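Local structure of histidine kinase (Pseudomonas aeruginosa, 7C1I) at residues Lys76-Ser81 with Pro91-Gln96. The protein probably relays phosphoryl groups as a histidine-containing phosphotransfer protein, HptB, linking sensor histidine kinases to response regulators in two-component signalling. Residues are numbered along the deposited sequence; the frame is centred on the assembly and turned at random.
Sequences KELEES and PALIEQ
Leu93 CD2 lies over one face of the Glu77 carboxylate, 3.9 Å from Glu77 CD, and the oxygens at the rim of that group take the polar partners: OE1 a water, OE2 a salt bridge with Arg89. The water donates to both Glu77 OE1 and Gln96 OE1, at 2.8 Å from Gln96 OE1, and so ties this carboxylate to the carboxamide of Gln96. Leu93 crosses the Glu77 side chain at about a right angle, with CD2 also against the aliphatic start of that chain and CD1 on the backbone of the facing helix, 3.9 Å from Leu78 N. CD1 also comes within 4.1 Å of Ser81 OG. That hydroxyl bonds back to Glu77 O at 2.8 Å, chi1 of 56° setting OG between the backbone N and the carbonyl carbon; Ser81 N reaches the same oxygen from the opposite face of the carbonyl plane. Deeper in, Leu78 CD2 packs on Ile94 CG1 at 4.0 Å. The two segments run nearly antiparallel, at 158°, joining helices 69-83 and 90-112 of the Hpt helical bundle. Beneath them, Leu78 and Ile94 both rest on Leu40 of helix 22-45, and Leu78 also touches Ala56 of helix 49-65.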
ATOM      1  N   LYS A  76      12.632  -0.564 -16.066  1.00 17.20           N
ATOM      2  CA  LYS A  76      13.975  -0.110 -16.517  1.00 18.04           C
ATOM      3  C   LYS A  76      14.742   0.568 -15.376  1.00 18.49           C
ATOM      4  O   LYS A  76      15.935   0.284 -15.147  1.00 19.74           O
ATOM      5  CB  LYS A  76      13.765   0.845 -17.697  1.00 21.55           C
ATOM      6  CG  LYS A  76      15.052   1.455 -18.236  1.00 21.57           C
ATOM      7  CD  LYS A  76      14.749   2.445 -19.342  1.00 24.47           C
ATOM      8  CE  LYS A  76      15.955   3.110 -19.972  1.00 38.08           C
ATOM      9  NZ  LYS A  76      16.352   4.322 -19.216  1.00 46.63           N
ATOM     10  N   GLU A  77      14.009   1.366 -14.592  1.00 18.49           N
ATOM     11  CA  GLU A  77      14.673   2.040 -13.444  1.00 15.89           C
ATOM     12  C   GLU A  77      15.190   1.018 -12.426  1.00 18.49           C
ATOM     13  O   GLU A  77      16.301   1.149 -11.874  1.00 19.24           O
ATOM     14  CB  GLU A  77      13.679   2.977 -12.758  1.00 15.55           C
ATOM     15  CG  GLU A  77      13.323   4.231 -13.536  1.00 19.12           C
ATOM     16  CD  GLU A  77      12.477   5.125 -12.646  1.00 25.85           C
ATOM     17  OE1 GLU A  77      11.235   5.060 -12.751  1.00 25.51           O
ATOM     18  OE2 GLU A  77      13.081   5.970 -11.952  1.00 24.25           O
ATOM     19  N   LEU A  78      14.402  -0.032 -12.174  1.00 15.23           N
ATOM     20  CA  LEU A  78      14.805  -1.109 -11.232  1.00 15.42           C
ATOM     21  C   LEU A  78      16.030  -1.821 -11.815  1.00 18.26           C
ATOM     22  O   LEU A  78      16.950  -2.205 -11.065  1.00 18.28           O
ATOM     23  CB  LEU A  78      13.627  -2.027 -10.890  1.00 18.58           C
ATOM     24  CG  LEU A  78      13.996  -3.131  -9.901  1.00 17.12           C
ATOM     25  CD1 LEU A  78      14.535  -2.506  -8.623  1.00 20.79           C
ATOM     26  CD2 LEU A  78      12.721  -3.925  -9.659  1.00 18.89           C
ATOM     27  N   GLU A  79      15.954  -2.221 -13.088  1.00 17.24           N
ATOM     28  CA  GLU A  79      17.063  -2.989 -13.717  1.00 19.14           C
ATOM     29  C   GLU A  79      18.367  -2.197 -13.564  1.00 16.88           C
ATOM     30  O   GLU A  79      19.368  -2.771 -13.093  1.00 20.37           O
ATOM     31  CB  GLU A  79      16.737  -3.099 -15.208  1.00 18.76           C
ATOM     32  CG  GLU A  79      17.843  -3.882 -15.894  1.00 21.81           C
ATOM     33  CD  GLU A  79      17.716  -3.776 -17.405  1.00 30.11           C
ATOM     34  OE1 GLU A  79      18.631  -4.350 -18.026  1.00 32.94           O
ATOM     35  OE2 GLU A  79      16.768  -3.158 -17.929  1.00 24.39           O
ATOM     36  N   GLU A  80      18.301  -0.899 -13.873  1.00 18.50           N
ATOM     37  CA  GLU A  80      19.527  -0.056 -13.933  1.00 19.96           C
ATOM     38  C   GLU A  80      20.028   0.151 -12.500  1.00 24.11           C
ATOM     39  O   GLU A  80      21.259   0.124 -12.301  1.00 25.26           O
ATOM     40  CB  GLU A  80      19.231   1.289 -14.596  1.00 20.63           C
ATOM     41  CG  GLU A  80      19.000   1.082 -16.082  1.00 28.82           C
ATOM     42  CD  GLU A  80      18.700   2.358 -16.850  1.00 38.31           C
ATOM     43  OE1 GLU A  80      18.553   3.443 -16.253  1.00 41.69           O
ATOM     44  OE2 GLU A  80      18.596   2.231 -18.086  1.00 40.11           O
ATOM     45  N   SER A  81      19.133   0.471 -11.560  1.00 20.99           N
ATOM     46  CA  SER A  81      19.637   0.712 -10.181  1.00 21.83           C
ATOM     47  C   SER A  81      20.176  -0.595  -9.589  1.00 23.25           C
ATOM     48  O   SER A  81      21.263  -0.618  -8.975  1.00 23.80           O
ATOM     49  CB  SER A  81      18.587   1.398  -9.346  1.00 22.36           C
ATOM     50  OG  SER A  81      17.380   0.651  -9.321  1.00 27.05           O
ATOM     51  N   PRO A  91      12.285  -1.011  -3.061  1.00 12.21           N
ATOM     52  CA  PRO A  91      10.951  -1.168  -2.480  1.00 12.32           C
ATOM     53  C   PRO A  91       9.907  -0.272  -3.161  1.00 12.62           C
ATOM     54  O   PRO A  91       8.819  -0.722  -3.498  1.00 14.58           O
ATOM     55  CB  PRO A  91      11.144  -0.796  -1.004  1.00 14.21           C
ATOM     56  CG  PRO A  91      12.554  -1.256  -0.721  1.00 15.01           C
ATOM     57  CD  PRO A  91      13.263  -0.795  -1.977  1.00 14.28           C
ATOM     58  N   ALA A  92      10.253   1.007  -3.330  1.00 11.52           N
ATOM     59  CA  ALA A  92       9.345   2.029  -3.902  1.00 11.76           C
ATOM     60  C   ALA A  92       9.082   1.692  -5.374  1.00 13.30           C
ATOM     61  O   ALA A  92       7.954   1.910  -5.861  1.00 14.59           O
ATOM     62  CB  ALA A  92       9.832   3.440  -3.695  1.00 14.70           C
ATOM     63  N   LEU A  93      10.142   1.307  -6.090  1.00 12.63           N
ATOM     64  CA  LEU A  93       9.896   1.016  -7.529  1.00 12.64           C
ATOM     65  C   LEU A  93       8.963  -0.192  -7.662  1.00 12.08           C
ATOM     66  O   LEU A  93       8.104  -0.244  -8.572  1.00 12.64           O
ATOM     67  CB  LEU A  93      11.245   0.736  -8.198  1.00 13.37           C
ATOM     68  CG  LEU A  93      11.989   2.016  -8.572  1.00 16.20           C
ATOM     69  CD1 LEU A  93      13.454   1.709  -8.843  1.00 16.23           C
ATOM     70  CD2 LEU A  93      11.377   2.782  -9.733  1.00 17.15           C
ATOM     71  N   ILE A  94       9.153  -1.260  -6.883  1.00 12.87           N
ATOM     72  CA  ILE A  94       8.233  -2.436  -6.872  1.00 11.16           C
ATOM     73  C   ILE A  94       6.802  -1.979  -6.566  1.00 14.53           C
ATOM     74  O   ILE A  94       5.863  -2.394  -7.272  1.00 14.22           O
ATOM     75  CB  ILE A  94       8.773  -3.605  -6.027  1.00 13.97           C
ATOM     76  CG1 ILE A  94      10.079  -4.090  -6.662  1.00 13.52           C
ATOM     77  CG2 ILE A  94       7.711  -4.682  -5.877  1.00 16.29           C
ATOM     78  CD1 ILE A  94      10.784  -5.025  -5.708  1.00 15.33           C
ATOM     79  N   GLU A  95       6.651  -1.102  -5.570  0.50 11.96           N
ATOM     80  CA  GLU A  95       5.270  -0.622  -5.292  0.50 11.77           C
ATOM     81  C   GLU A  95       4.713   0.168  -6.481  0.50 14.83           C
ATOM     82  O   GLU A  95       3.507   0.017  -6.767  0.50 15.23           O
ATOM     83  CB  GLU A  95       5.292   0.185  -3.993  0.50 13.22           C
ATOM     84  CG  GLU A  95       3.907   0.707  -3.658  0.50 13.54           C
ATOM     85  CD  GLU A  95       2.888  -0.368  -3.322  0.50 17.57           C
ATOM     86  OE1 GLU A  95       3.180  -1.551  -3.058  0.50 18.90           O
ATOM     87  OE2 GLU A  95       1.711   0.014  -3.480  0.50 25.27           O
ATOM     88  N   GLN A  96       5.509   1.011  -7.147  1.00 14.09           N
ATOM     89  CA  GLN A  96       5.039   1.781  -8.329  1.00 13.04           C
ATOM     90  C   GLN A  96       4.638   0.735  -9.377  1.00 13.49           C
ATOM     91  O   GLN A  96       3.640   0.983 -10.084  1.00 13.73           O
ATOM     92  CB  GLN A  96       6.103   2.719  -8.902  1.00 15.07           C
ATOM     93  CG  GLN A  96       6.333   3.915  -7.991  1.00 16.55           C
ATOM     94  CD  GLN A  96       7.300   4.867  -8.650  1.00 27.45           C
ATOM     95  OE1 GLN A  96       8.458   4.553  -8.915  1.00 27.45           O
ATOM     96  NE2 GLN A  96       6.822   6.058  -8.972  1.00 28.89           N
TER
HETATM   97  O   HOH W   1       9.991   6.191 -10.540  1.00 25.35           O